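Local coordinates for SusD/RagB family nutrient-binding outer membrane lipoprotein (PDB 4F7A), which probably binds glycans, perhaps mucin O-glycans, at the outer membrane as a SusD-like lipoprotein and helps pass them on for uptake, at residues L102-E107 and H112-T117; D161-V166 and A223-E228; D167-Y172 and R195-A200. One frame throughout, in Å; residues are numbered along the deposited sequence.

Overall arrangement
All three contacts lie in the helical, TPR-like part of the chain. Interactions 1 and 3 are buried, with their centres about 12 Å apart. Interaction 2 is at the surface. Interactions 2 and 3 both use helix 151-174, and their centres are about 9 Å apart. Interaction 1 joins helices 84-104 and 111-132 near their connecting turn, through a tyrosine ring and a threonine. Interaction 3 joins helices 151-174 and 193-210 mainly by apolar side-chain packing. Interaction 2 bridges helix 151-174 to helix 216-228 by charge. Helix 111-132 also packs on helix 151-174, where Ala168 touches Tyr114 and so links interactions 1 and 3.

Interaction 1: L102-E107 and H112-T117; sequences LITQDE and HFYGAT
With chi1 at 174°, Tyr114 turns its ring away from its own backbone N and across to Gln105. Thr104 has OG1 between its backbone N and carbonyl carbon (chi1 60°), and this hydroxyl faces the start of the tyrosine side chain. The backbones are close here, with the CA atoms of Thr104 and Tyr114 5.0 Å apart.

The ring of Tyr114 lies against Gln105. Gln105 CA sits over one face, 3.9 Å from the ring centroid and 24° off the normal, in a CH-pi contact offset toward the rim. Gln105 CB meets the ring at CE1, 3.4 Å away. At the far end of the ring, a water lies at the edge, in its plane, 2.6 Å from Tyr114 OH. The same water makes a weak bond to Gln105 OE1.

Thr104 is the buried partner. Its OG1 lies 3.3 Å from Tyr114 CA, a van der Waals contact. The hydroxyl is hydrogen-bonded to Ser100 O, one turn back in its own helix. The methyl CG2 of Thr104 touches Phe113 CB at 4.0 Å. Tyr21 of helix 15-30 also packs on Thr104.

Thr117 OG1 bonds to Phe113 O at 2.8 Å, and Thr117 N reaches the same oxygen from the opposite face of its plane. Thr117 OG1 is also hydrogen-bonded to Ser100 OG, which ties the two helices together.

Thr104 to Glu107 form a type I beta turn, with Glu107 N bonded to Thr104 O at 3.0 Å. This turn leads from helix 84-104 toward helix 111-132. The contact joins two helices that follow each other in sequence across a short connection, an alpha-hairpin consistent with the TPR-like helical part of SusD-family proteins.

Interaction 2: D161-V166 and A223-E228; sequences DLDKAV and AQKALE
Lys225 and Asp163 meet by charge pairing. Lys225 NZ gives a hydrogen bond to Asp163 OD1 at 2.9 Å, as part of a salt bridge. OD1 receives it on its syn lone pair, the side of the other carboxylate oxygen. A second, weak bond runs from Lys225 NZ to Asp163 OD2 at 3.0 Å. The ammonium thus sits before both oxygens of the carboxylate. The lysine chain comes in roughly perpendicular to the aspartate side chain.

Side-chain shape makes the bridge possible. The CA atoms of Asp163 and Lys225 are 9.2 Å apart. The lysine spans most of that gap, with a bend at chi3 (-57°) that brings its end to the carboxylate. Beyond the two charged groups the segments barely touch; Lys225 CE passes 3.6 Å from Asp163 OD1.

Further ionic partners extend the pair into a network. Asp163 OD1 also forms a salt bridge with Arg204 of helix 193-210, and Lys225 NZ forms one with Glu222 of its own helix. Acidic and basic groups alternate along this chain of contacts, which would probably favour the charged form of each. The side chain of Lys225 also touches Arg204.

The bridge therefore links helix 151-174 to helix 216-228, with helix 193-210 supplying a third member. It is a surface interhelical salt-bridge network within the TPR-like helical array of this SusD homologue.

Interaction 3: D167-Y172 and R195-A200; sequences DALDTY and RWIKFA
Leu169 and Ile197 meet in apolar packing, with Leu169 CB 3.5 Å from Ile197 CG1. The two side chains lie side by side, pointing opposite ways. Leu169 CD1 reaches on to Trp196 CB at 3.9 Å. The tryptophan touches Leu169 only at its CB. Its chi1 of -81° places CG beside the backbone N, and the indole leads away, packing on Val182, Cys188 and Cys190.

Ile197 also reaches the backbone of the other helix. Its CD1 comes to 3.7 Å from Asp170 N, at the end of a side chain extended through chi2 (177°). Shortening this residue to an alanine would probably open a gap beside Leu169 CB and lose the CD1 contact with the backbone at Asp170.

The segments 167-172 and 195-200 of helices 151-174 and 193-210 run nearly antiparallel (158°), their axes 9.7 Å apart at closest. Such antiparallel neighbours are the repeating theme of a TPR-like helical array. Ile119 of helix 111-132 packs on Leu169 and Ala200 as well, so a third helix shares this core.

No hydrogen bond crosses between the two segments. Thr171 OG1 bonds to Asp167 O at 2.9 Å, from above the carbonyl plane, and Thr171 N gives a second bond to that oxygen. The carboxylate of Asp170 is held from outside the two segments: OD1 is hydrogen-bonded to Tyr231 OH, and OD2 forms a salt bridge with Lys174.

Interaction 1: L102-E107 and H112-T117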
ATOM      1  N   LEU A 102     -17.704  15.018  11.676  1.00 19.71           N
ATOM      2  CA  LEU A 102     -18.449  16.105  12.273  1.00 20.46           C
ATOM      3  C   LEU A 102     -19.817  15.647  12.753  1.00 22.86           C
ATOM      4  O   LEU A 102     -20.268  16.077  13.807  1.00 20.85           O
ATOM      5  CB  LEU A 102     -18.627  17.267  11.295  1.00 22.55           C
ATOM      6  CG  LEU A 102     -17.357  18.020  10.869  1.00 26.90           C
ATOM      7  CD1 LEU A 102     -17.726  19.183   9.937  1.00 27.87           C
ATOM      8  CD2 LEU A 102     -16.516  18.508  12.067  1.00 30.36           C
ATOM      9  N   ILE A 103     -20.483  14.778  11.989  1.00 19.86           N
ATOM     10  CA  ILE A 103     -21.838  14.390  12.358  1.00 20.85           C
ATOM     11  C   ILE A 103     -21.907  13.232  13.331  1.00 20.33           C
ATOM     12  O   ILE A 103     -22.971  12.934  13.828  1.00 21.72           O
ATOM     13  CB  ILE A 103     -22.778  14.142  11.128  1.00 22.57           C
ATOM     14  CG1 ILE A 103     -22.398  12.883  10.339  1.00 21.00           C
ATOM     15  CG2 ILE A 103     -22.830  15.401  10.235  1.00 24.21           C
ATOM     16  CD1 ILE A 103     -23.289  12.672   9.111  1.00 21.52           C
ATOM     17  N   THR A 104     -20.788  12.580  13.629  1.00 21.05           N
ATOM     18  CA  THR A 104     -20.816  11.477  14.597  1.00 20.45           C
ATOM     19  C   THR A 104     -20.065  11.784  15.895  1.00 23.29           C
ATOM     20  O   THR A 104     -20.376  11.187  16.934  1.00 22.71           O
ATOM     21  CB  THR A 104     -20.255  10.175  14.015  1.00 21.26           C
ATOM     22  OG1 THR A 104     -18.899  10.363  13.625  1.00 17.09           O
ATOM     23  CG2 THR A 104     -21.093   9.689  12.801  1.00 18.94           C
ATOM     24  N   GLN A 105     -19.103  12.708  15.845  1.00 22.84           N
ATOM     25  CA  GLN A 105     -18.211  12.945  16.996  1.00 23.79           C
ATOM     26  C   GLN A 105     -18.928  13.362  18.286  1.00 26.01           C
ATOM     27  O   GLN A 105     -18.452  13.050  19.373  1.00 25.66           O
ATOM     28  CB  GLN A 105     -17.100  13.952  16.655  1.00 23.37           C
ATOM     29  CG  GLN A 105     -17.571  15.361  16.346  1.00 23.34           C
ATOM     30  CD  GLN A 105     -16.423  16.268  15.927  1.00 29.86           C
ATOM     31  OE1 GLN A 105     -15.285  15.829  15.790  1.00 29.40           O
ATOM     32  NE2 GLN A 105     -16.725  17.543  15.725  1.00 32.37           N
ATOM     33  N   ASP A 106     -20.072  14.034  18.156  1.00 25.74           N
ATOM     34  CA  ASP A 106     -20.840  14.513  19.296  1.00 29.11           C
ATOM     35  C   ASP A 106     -22.134  13.708  19.481  1.00 30.58           C
ATOM     36  O   ASP A 106     -22.982  14.125  20.253  1.00 32.05           O
ATOM     37  CB  ASP A 106     -21.201  16.010  19.117  1.00 28.97           C
ATOM     38  CG  ASP A 106     -19.968  16.918  19.042  1.00 37.68           C
ATOM     39  OD1 ASP A 106     -19.036  16.685  19.849  1.00 26.77           O
ATOM     40  OD2 ASP A 106     -19.952  17.864  18.188  1.00 36.72           O
ATOM     41  N   GLU A 107     -22.286  12.564  18.795  1.00 27.11           N
ATOM     42  CA  GLU A 107     -23.537  11.787  18.863  1.00 28.29           C
ATOM     43  C   GLU A 107     -23.444  10.622  19.848  1.00 28.08           C
ATOM     44  O   GLU A 107     -22.657   9.686  19.661  1.00 27.32           O
ATOM     45  CB  GLU A 107     -23.946  11.259  17.479  1.00 25.94           C
ATOM     46  CG  GLU A 107     -24.509  12.309  16.539  1.00 30.73           C
ATOM     47  CD  GLU A 107     -25.814  12.951  17.035  1.00 33.85           C
ATOM     48  OE1 GLU A 107     -26.479  12.392  17.922  1.00 36.53           O
ATOM     49  OE2 GLU A 107     -26.166  14.033  16.532  1.00 37.05           O
ATOM     50  N   HIS A 112     -19.612   4.166  17.964  1.00 16.19           N
ATOM     51  CA  HIS A 112     -19.062   3.170  17.053  1.00 17.50           C
ATOM     52  C   HIS A 112     -18.844   3.700  15.630  1.00 16.50           C
ATOM     53  O   HIS A 112     -17.800   3.422  15.020  1.00 16.04           O
ATOM     54  CB  HIS A 112     -19.880   1.863  17.059  1.00 16.49           C
ATOM     55  CG  HIS A 112     -21.324   2.008  16.669  1.00 19.22           C
ATOM     56  ND1 HIS A 112     -22.085   3.122  16.962  1.00 18.16           N
ATOM     57  CD2 HIS A 112     -22.170   1.123  16.082  1.00 20.41           C
ATOM     58  CE1 HIS A 112     -23.327   2.931  16.543  1.00 27.61           C
ATOM     59  NE2 HIS A 112     -23.405   1.729  15.998  1.00 18.94           N
ATOM     60  N   PHE A 113     -19.802   4.465  15.104  1.00 14.87           N
ATOM     61  CA  PHE A 113     -19.648   5.048  13.751  1.00 15.35           C
ATOM     62  C   PHE A 113     -18.559   6.113  13.734  1.00 15.00           C
ATOM     63  O   PHE A 113     -17.842   6.276  12.749  1.00 15.45           O
ATOM     64  CB  PHE A 113     -20.957   5.689  13.277  1.00 17.32           C
ATOM     65  CG  PHE A 113     -22.001   4.702  12.720  1.00 20.65           C
ATOM     66  CD1 PHE A 113     -22.056   3.368  13.136  1.00 19.02           C
ATOM     67  CD2 PHE A 113     -22.989   5.166  11.845  1.00 21.30           C
ATOM     68  CE1 PHE A 113     -23.039   2.517  12.665  1.00 19.13           C
ATOM     69  CE2 PHE A 113     -23.979   4.313  11.351  1.00 23.48           C
ATOM     70  CZ  PHE A 113     -24.005   2.985  11.761  1.00 22.58           C
ATOM     71  N   TYR A 114     -18.462   6.863  14.829  1.00 16.06           N
ATOM     72  CA  TYR A 114     -17.371   7.838  15.034  1.00 15.12           C
ATOM     73  C   TYR A 114     -16.017   7.138  15.004  1.00 14.59           C
ATOM     74  O   TYR A 114     -15.135   7.501  14.223  1.00 16.02           O
ATOM     75  CB  TYR A 114     -17.564   8.568  16.366  1.00 15.67           C
ATOM     76  CG  TYR A 114     -16.411   9.497  16.745  1.00 15.27           C
ATOM     77  CD1 TYR A 114     -15.947  10.480  15.864  1.00 19.19           C
ATOM     78  CD2 TYR A 114     -15.805   9.405  17.988  1.00 23.67           C
ATOM     79  CE1 TYR A 114     -14.881  11.345  16.236  1.00 23.09           C
ATOM     80  CE2 TYR A 114     -14.756  10.249  18.355  1.00 19.84           C
ATOM     81  CZ  TYR A 114     -14.290  11.202  17.471  1.00 23.54           C
ATOM     82  OH  TYR A 114     -13.262  12.040  17.862  1.00 22.15           O
ATOM     83  N   GLY A 115     -15.866   6.092  15.804  1.00 15.08           N
ATOM     84  CA  GLY A 115     -14.634   5.297  15.775  1.00 13.82           C
ATOM     85  C   GLY A 115     -14.268   4.771  14.392  1.00 14.35           C
ATOM     86  O   GLY A 115     -13.139   4.914  13.936  1.00 14.38           O
ATOM     87  N   ALA A 116     -15.243   4.163  13.724  1.00 13.42           N
ATOM     88  CA  ALA A 116     -15.033   3.628  12.385  1.00 13.22           C
ATOM     89  C   ALA A 116     -14.635   4.715  11.372  1.00 13.30           C
ATOM     90  O   ALA A 116     -13.778   4.495  10.528  1.00 14.30           O
ATOM     91  CB  ALA A 116     -16.327   2.874  11.916  1.00 11.23           C
ATOM     92  N   THR A 117     -15.277   5.867  11.446  1.00 12.77           N
ATOM     93  CA  THR A 117     -14.956   6.991  10.588  1.00 15.02           C
ATOM     94  C   THR A 117     -13.494   7.355  10.731  1.00 15.12           C
ATOM     95  O   THR A 117     -12.803   7.534   9.733  1.00 13.15           O
ATOM     96  CB  THR A 117     -15.789   8.244  10.923  1.00 16.21           C
ATOM     97  OG1 THR A 117     -17.147   8.009  10.606  1.00 18.04           O
ATOM     98  CG2 THR A 117     -15.294   9.465  10.124  1.00 16.38           C
TER
HETATM   99  O   HOH W   1     -12.479  13.876  16.143  1.00 37.29           O

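Interaction 2: D161-V166 and A223-E228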
ATOM      1  N   ASP A 161      -5.836  10.235  16.157  1.00 13.45           N
ATOM      2  CA  ASP A 161      -7.150   9.787  15.670  1.00 14.43           C
ATOM      3  C   ASP A 161      -7.405   8.314  15.972  1.00 14.34           C
ATOM      4  O   ASP A 161      -8.517   7.921  16.316  1.00 14.08           O
ATOM      5  CB  ASP A 161      -7.316  10.045  14.171  1.00 14.52           C
ATOM      6  CG  ASP A 161      -7.664  11.492  13.848  1.00 20.02           C
ATOM      7  OD1 ASP A 161      -8.142  12.215  14.747  1.00 17.78           O
ATOM      8  OD2 ASP A 161      -7.466  11.892  12.684  1.00 20.63           O
ATOM      9  N   LEU A 162      -6.379   7.481  15.850  1.00 14.95           N
ATOM     10  CA  LEU A 162      -6.532   6.095  16.217  1.00 14.24           C
ATOM     11  C   LEU A 162      -6.781   5.945  17.713  1.00 15.21           C
ATOM     12  O   LEU A 162      -7.557   5.081  18.120  1.00 15.72           O
ATOM     13  CB  LEU A 162      -5.335   5.252  15.747  1.00 11.66           C
ATOM     14  CG  LEU A 162      -5.216   5.100  14.237  1.00 13.85           C
ATOM     15  CD1 LEU A 162      -3.934   4.270  13.890  1.00 15.90           C
ATOM     16  CD2 LEU A 162      -6.454   4.484  13.586  1.00 12.17           C
ATOM     17  N   ASP A 163      -6.170   6.789  18.537  1.00 14.85           N
ATOM     18  CA  ASP A 163      -6.461   6.761  19.984  1.00 15.59           C
ATOM     19  C   ASP A 163      -7.930   7.100  20.235  1.00 15.53           C
ATOM     20  O   ASP A 163      -8.613   6.444  21.033  1.00 15.47           O
ATOM     21  CB  ASP A 163      -5.606   7.769  20.762  1.00 15.62           C
ATOM     22  CG  ASP A 163      -4.127   7.382  20.820  1.00 21.34           C
ATOM     23  OD1 ASP A 163      -3.790   6.206  20.611  1.00 17.89           O
ATOM     24  OD2 ASP A 163      -3.308   8.276  21.100  1.00 19.19           O
ATOM     25  N   LYS A 164      -8.404   8.158  19.581  1.00 15.60           N
ATOM     26  CA  LYS A 164      -9.796   8.577  19.758  1.00 15.44           C
ATOM     27  C   LYS A 164     -10.736   7.465  19.287  1.00 15.82           C
ATOM     28  O   LYS A 164     -11.748   7.162  19.940  1.00 16.12           O
ATOM     29  CB  LYS A 164     -10.069   9.859  18.978  1.00 16.49           C
ATOM     30  CG  LYS A 164      -9.484  11.106  19.608  1.00 20.88           C
ATOM     31  CD  LYS A 164      -9.575  12.279  18.650  1.00 22.18           C
ATOM     32  CE  LYS A 164      -9.168  13.555  19.346  1.00 33.03           C
ATOM     33  NZ  LYS A 164      -9.211  14.656  18.361  1.00 36.72           N
ATOM     34  N   ALA A 165     -10.377   6.839  18.167  1.00 12.67           N
ATOM     35  CA  ALA A 165     -11.187   5.760  17.614  1.00 13.99           C
ATOM     36  C   ALA A 165     -11.314   4.574  18.555  1.00 14.05           C
ATOM     37  O   ALA A 165     -12.428   4.101  18.778  1.00 14.27           O
ATOM     38  CB  ALA A 165     -10.623   5.281  16.260  1.00 13.32           C
ATOM     39  N   VAL A 166     -10.186   4.034  19.034  1.00 15.53           N
ATOM     40  CA  VAL A 166     -10.225   2.840  19.894  1.00 15.75           C
ATOM     41  C   VAL A 166     -10.915   3.159  21.236  1.00 18.25           C
ATOM     42  O   VAL A 166     -11.647   2.326  21.778  1.00 16.32           O
ATOM     43  CB  VAL A 166      -8.836   2.143  20.098  1.00 17.54           C
ATOM     44  CG1 VAL A 166      -8.225   1.687  18.739  1.00 14.72           C
ATOM     45  CG2 VAL A 166      -7.845   2.996  20.850  1.00 22.87           C
ATOM     46  N   ALA A 223       3.970   1.148  18.807  1.00 14.13           N
ATOM     47  CA  ALA A 223       3.963  -0.327  18.716  1.00 15.63           C
ATOM     48  C   ALA A 223       3.513  -0.933  20.030  1.00 15.92           C
ATOM     49  O   ALA A 223       2.798  -1.945  20.037  1.00 15.13           O
ATOM     50  CB  ALA A 223       5.334  -0.885  18.317  1.00 13.47           C
ATOM     51  N   GLN A 224       3.889  -0.317  21.154  1.00 14.76           N
ATOM     52  CA  GLN A 224       3.482  -0.858  22.443  1.00 15.51           C
ATOM     53  C   GLN A 224       1.978  -0.799  22.627  1.00 15.84           C
ATOM     54  O   GLN A 224       1.370  -1.761  23.080  1.00 16.03           O
ATOM     55  CB  GLN A 224       4.166  -0.133  23.594  1.00 17.96           C
ATOM     56  CG  GLN A 224       3.700  -0.597  24.964  1.00 28.11           C
ATOM     57  CD  GLN A 224       4.596  -0.078  26.046  1.00 40.63           C
ATOM     58  OE1 GLN A 224       4.857   1.121  26.116  1.00 42.82           O
ATOM     59  NE2 GLN A 224       5.098  -0.976  26.888  1.00 52.24           N
ATOM     60  N   LYS A 225       1.387   0.339  22.262  1.00 16.37           N
ATOM     61  CA  LYS A 225      -0.055   0.508  22.269  1.00 16.72           C
ATOM     62  C   LYS A 225      -0.776  -0.475  21.345  1.00 14.20           C
ATOM     63  O   LYS A 225      -1.782  -1.080  21.762  1.00 14.71           O
ATOM     64  CB  LYS A 225      -0.434   1.951  21.916  1.00 18.49           C
ATOM     65  CG  LYS A 225      -0.093   2.960  23.024  1.00 23.55           C
ATOM     66  CD  LYS A 225      -0.800   4.332  22.842  1.00 32.58           C
ATOM     67  CE  LYS A 225      -0.504   4.968  21.536  1.00 28.43           C
ATOM     68  NZ  LYS A 225      -0.973   6.398  21.400  1.00 17.43           N
ATOM     69  N   ALA A 226      -0.268  -0.623  20.121  1.00 12.34           N
ATOM     70  CA  ALA A 226      -0.827  -1.534  19.138  1.00 13.88           C
ATOM     71  C   ALA A 226      -0.882  -2.977  19.625  1.00 14.80           C
ATOM     72  O   ALA A 226      -1.912  -3.633  19.512  1.00 15.03           O
ATOM     73  CB  ALA A 226      -0.043  -1.456  17.821  1.00 12.50           C
ATOM     74  N   LEU A 227       0.214  -3.439  20.209  1.00 14.30           N
ATOM     75  CA  LEU A 227       0.352  -4.844  20.563  1.00 15.31           C
ATOM     76  C   LEU A 227      -0.062  -5.181  22.004  1.00 16.69           C
ATOM     77  O   LEU A 227      -0.132  -6.352  22.347  1.00 17.30           O
ATOM     78  CB  LEU A 227       1.765  -5.323  20.243  1.00 13.71           C
ATOM     79  CG  LEU A 227       2.050  -5.432  18.742  1.00 15.85           C
ATOM     80  CD1 LEU A 227       3.568  -5.569  18.460  1.00 12.83           C
ATOM     81  CD2 LEU A 227       1.238  -6.630  18.158  1.00 11.20           C
ATOM     82  N   GLU A 228      -0.363  -4.176  22.835  1.00 16.37           N
ATOM     83  CA  GLU A 228      -0.908  -4.440  24.167  1.00 17.79           C
ATOM     84  C   GLU A 228      -2.403  -4.178  24.260  1.00 18.76           C
ATOM     85  O   GLU A 228      -3.027  -4.556  25.224  1.00 19.77           O
ATOM     86  CB  GLU A 228      -0.178  -3.615  25.223  1.00 20.75           C
ATOM     87  CG  GLU A 228       1.256  -4.061  25.394  1.00 27.02           C
ATOM     88  CD  GLU A 228       1.926  -3.459  26.604  1.00 40.54           C
ATOM     89  OE1 GLU A 228       1.646  -2.270  26.926  1.00 41.61           O
ATOM     90  OE2 GLU A 228       2.742  -4.186  27.212  1.00 49.23           O
TER

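Interaction 3: D167-Y172 and R195-A200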
ATOM      1  N   ASP A 167     -10.750   4.383  21.729  1.00 17.25           N
ATOM      2  CA  ASP A 167     -11.460   4.832  22.931  0.50 17.85           C
ATOM      3  C   ASP A 167     -12.976   4.824  22.697  1.00 18.43           C
ATOM      4  O   ASP A 167     -13.742   4.296  23.504  1.00 19.87           O
ATOM      5  CB  ASP A 167     -11.015   6.246  23.318  0.50 17.96           C
ATOM      6  CG  ASP A 167      -9.700   6.267  24.080  0.50 21.67           C
ATOM      7  OD1 ASP A 167      -9.148   5.183  24.365  0.50 21.32           O
ATOM      8  OD2 ASP A 167      -9.222   7.382  24.385  0.50 21.65           O
ATOM      9  N   ALA A 168     -13.405   5.427  21.591  1.00 17.12           N
ATOM     10  CA  ALA A 168     -14.840   5.525  21.256  1.00 17.29           C
ATOM     11  C   ALA A 168     -15.492   4.133  21.128  1.00 17.46           C
ATOM     12  O   ALA A 168     -16.562   3.888  21.683  1.00 17.84           O
ATOM     13  CB  ALA A 168     -15.035   6.326  19.968  1.00 15.61           C
ATOM     14  N   LEU A 169     -14.832   3.231  20.414  1.00 16.64           N
ATOM     15  CA  LEU A 169     -15.381   1.883  20.194  1.00 16.45           C
ATOM     16  C   LEU A 169     -15.390   1.062  21.470  1.00 17.40           C
ATOM     17  O   LEU A 169     -16.342   0.329  21.739  1.00 17.77           O
ATOM     18  CB  LEU A 169     -14.615   1.163  19.084  1.00 15.35           C
ATOM     19  CG  LEU A 169     -14.957   1.642  17.672  1.00 17.99           C
ATOM     20  CD1 LEU A 169     -13.750   1.625  16.754  1.00 12.93           C
ATOM     21  CD2 LEU A 169     -16.111   0.870  17.063  1.00 14.61           C
ATOM     22  N   ASP A 170     -14.344   1.203  22.282  1.00 18.14           N
ATOM     23  CA  ASP A 170     -14.309   0.530  23.586  1.00 18.91           C
ATOM     24  C   ASP A 170     -15.402   1.085  24.520  1.00 20.71           C
ATOM     25  O   ASP A 170     -16.125   0.325  25.175  1.00 18.42           O
ATOM     26  CB  ASP A 170     -12.921   0.666  24.201  1.00 19.55           C
ATOM     27  CG  ASP A 170     -12.840   0.064  25.581  1.00 23.28           C
ATOM     28  OD1 ASP A 170     -13.094  -1.142  25.701  1.00 17.48           O
ATOM     29  OD2 ASP A 170     -12.544   0.804  26.532  1.00 24.08           O
ATOM     30  N   THR A 171     -15.552   2.407  24.566  1.00 20.51           N
ATOM     31  CA  THR A 171     -16.667   2.997  25.313  1.00 22.20           C
ATOM     32  C   THR A 171     -18.031   2.506  24.820  1.00 22.03           C
ATOM     33  O   THR A 171     -18.914   2.162  25.624  1.00 20.84           O
ATOM     34  CB  THR A 171     -16.634   4.515  25.265  1.00 23.60           C
ATOM     35  OG1 THR A 171     -15.405   4.945  25.827  1.00 18.24           O
ATOM     36  CG2 THR A 171     -17.790   5.126  26.089  1.00 23.68           C
ATOM     37  N   TYR A 172     -18.210   2.472  23.502  1.00 20.08           N
ATOM     38  CA  TYR A 172     -19.462   1.994  22.922  1.00 20.37           C
ATOM     39  C   TYR A 172     -19.784   0.612  23.481  1.00 20.18           C
ATOM     40  O   TYR A 172     -20.921   0.340  23.866  1.00 20.17           O
ATOM     41  CB  TYR A 172     -19.338   1.929  21.394  1.00 19.63           C
ATOM     42  CG  TYR A 172     -20.422   1.151  20.680  1.00 19.59           C
ATOM     43  CD1 TYR A 172     -21.622   1.755  20.321  1.00 18.65           C
ATOM     44  CD2 TYR A 172     -20.222  -0.181  20.329  1.00 21.06           C
ATOM     45  CE1 TYR A 172     -22.614   1.044  19.644  1.00 21.87           C
ATOM     46  CE2 TYR A 172     -21.199  -0.899  19.657  1.00 22.05           C
ATOM     47  CZ  TYR A 172     -22.389  -0.283  19.318  1.00 21.97           C
ATOM     48  OH  TYR A 172     -23.343  -1.012  18.655  1.00 22.72           O
ATOM     49  N   ARG A 195     -13.819  -5.870  15.966  1.00 14.34           N
ATOM     50  CA  ARG A 195     -13.021  -6.011  14.754  1.00 14.71           C
ATOM     51  C   ARG A 195     -12.515  -4.687  14.199  1.00 14.17           C
ATOM     52  O   ARG A 195     -11.422  -4.620  13.650  1.00 13.48           O
ATOM     53  CB  ARG A 195     -13.787  -6.801  13.691  1.00 16.22           C
ATOM     54  CG  ARG A 195     -13.970  -8.286  14.033  1.00 17.75           C
ATOM     55  CD  ARG A 195     -12.838  -9.154  13.518  1.00 19.05           C
ATOM     56  NE  ARG A 195     -12.903  -9.305  12.067  1.00 16.76           N
ATOM     57  CZ  ARG A 195     -13.662 -10.188  11.424  1.00 18.64           C
ATOM     58  NH1 ARG A 195     -14.417 -11.059  12.081  1.00 16.58           N
ATOM     59  NH2 ARG A 195     -13.653 -10.210  10.107  1.00 17.13           N
ATOM     60  N   TRP A 196     -13.290  -3.625  14.366  1.00 13.34           N
ATOM     61  CA  TRP A 196     -12.811  -2.281  14.042  1.00 12.70           C
ATOM     62  C   TRP A 196     -11.622  -1.874  14.905  1.00 12.86           C
ATOM     63  O   TRP A 196     -10.669  -1.295  14.410  1.00 14.49           O
ATOM     64  CB  TRP A 196     -13.950  -1.248  14.172  1.00 13.07           C
ATOM     65  CG  TRP A 196     -14.852  -1.214  12.979  1.00 14.33           C
ATOM     66  CD1 TRP A 196     -16.056  -1.845  12.849  1.00 18.10           C
ATOM     67  CD2 TRP A 196     -14.626  -0.522  11.742  1.00 15.11           C
ATOM     68  NE1 TRP A 196     -16.596  -1.587  11.608  1.00 20.72           N
ATOM     69  CE2 TRP A 196     -15.739  -0.773  10.912  1.00 16.40           C
ATOM     70  CE3 TRP A 196     -13.589   0.280  11.252  1.00 14.42           C
ATOM     71  CZ2 TRP A 196     -15.854  -0.231   9.637  1.00 15.89           C
ATOM     72  CZ3 TRP A 196     -13.694   0.807   9.969  1.00 18.27           C
ATOM     73  CH2 TRP A 196     -14.821   0.532   9.170  1.00 15.55           C
ATOM     74  N   ILE A 197     -11.667  -2.199  16.190  1.00 13.99           N
ATOM     75  CA  ILE A 197     -10.545  -1.889  17.072  1.00 13.93           C
ATOM     76  C   ILE A 197      -9.302  -2.690  16.679  1.00 13.55           C
ATOM     77  O   ILE A 197      -8.180  -2.155  16.635  1.00 13.34           O
ATOM     78  CB  ILE A 197     -10.881  -2.129  18.565  1.00 14.68           C
ATOM     79  CG1 ILE A 197     -12.064  -1.247  19.003  1.00 14.79           C
ATOM     80  CG2 ILE A 197      -9.612  -1.846  19.438  1.00 11.78           C
ATOM     81  CD1 ILE A 197     -12.547  -1.475  20.488  1.00 14.73           C
ATOM     82  N   LYS A 198      -9.496  -3.964  16.329  1.00 14.49           N
ATOM     83  CA  LYS A 198      -8.388  -4.798  15.812  1.00 14.01           C
ATOM     84  C   LYS A 198      -7.766  -4.243  14.525  1.00 13.12           C
ATOM     85  O   LYS A 198      -6.535  -4.236  14.363  1.00 12.70           O
ATOM     86  CB  LYS A 198      -8.886  -6.230  15.638  1.00 15.66           C
ATOM     87  CG  LYS A 198      -7.824  -7.247  15.350  1.00 22.85           C
ATOM     88  CD  LYS A 198      -8.416  -8.638  15.122  1.00 24.85           C
ATOM     89  CE  LYS A 198      -9.201  -9.149  16.298  1.00 19.06           C
ATOM     90  NZ  LYS A 198      -9.372 -10.654  16.208  1.00 19.77           N
ATOM     91  N   PHE A 199      -8.611  -3.753  13.628  1.00 13.50           N
ATOM     92  CA  PHE A 199      -8.192  -2.990  12.448  1.00 13.56           C
ATOM     93  C   PHE A 199      -7.333  -1.777  12.888  1.00 12.82           C
ATOM     94  O   PHE A 199      -6.188  -1.627  12.441  1.00 13.16           O
ATOM     95  CB  PHE A 199      -9.472  -2.591  11.662  1.00 13.44           C
ATOM     96  CG  PHE A 199      -9.256  -1.750  10.407  1.00 12.52           C
ATOM     97  CD1 PHE A 199      -8.007  -1.441   9.901  1.00 14.26           C
ATOM     98  CD2 PHE A 199     -10.366  -1.293   9.723  1.00 11.59           C
ATOM     99  CE1 PHE A 199      -7.880  -0.672   8.757  1.00 13.54           C
ATOM    100  CE2 PHE A 199     -10.251  -0.530   8.564  1.00 16.16           C
ATOM    101  CZ  PHE A 199      -9.011  -0.207   8.086  1.00 12.58           C
ATOM    102  N   ALA A 200      -7.852  -0.950  13.785  1.00 12.62           N
ATOM    103  CA  ALA A 200      -7.099   0.213  14.292  1.00 12.55           C
ATOM    104  C   ALA A 200      -5.749  -0.180  14.903  1.00 11.69           C
ATOM    105  O   ALA A 200      -4.744   0.486  14.684  1.00 11.49           O
ATOM    106  CB  ALA A 200      -7.931   0.981  15.343  1.00 10.81           C
TER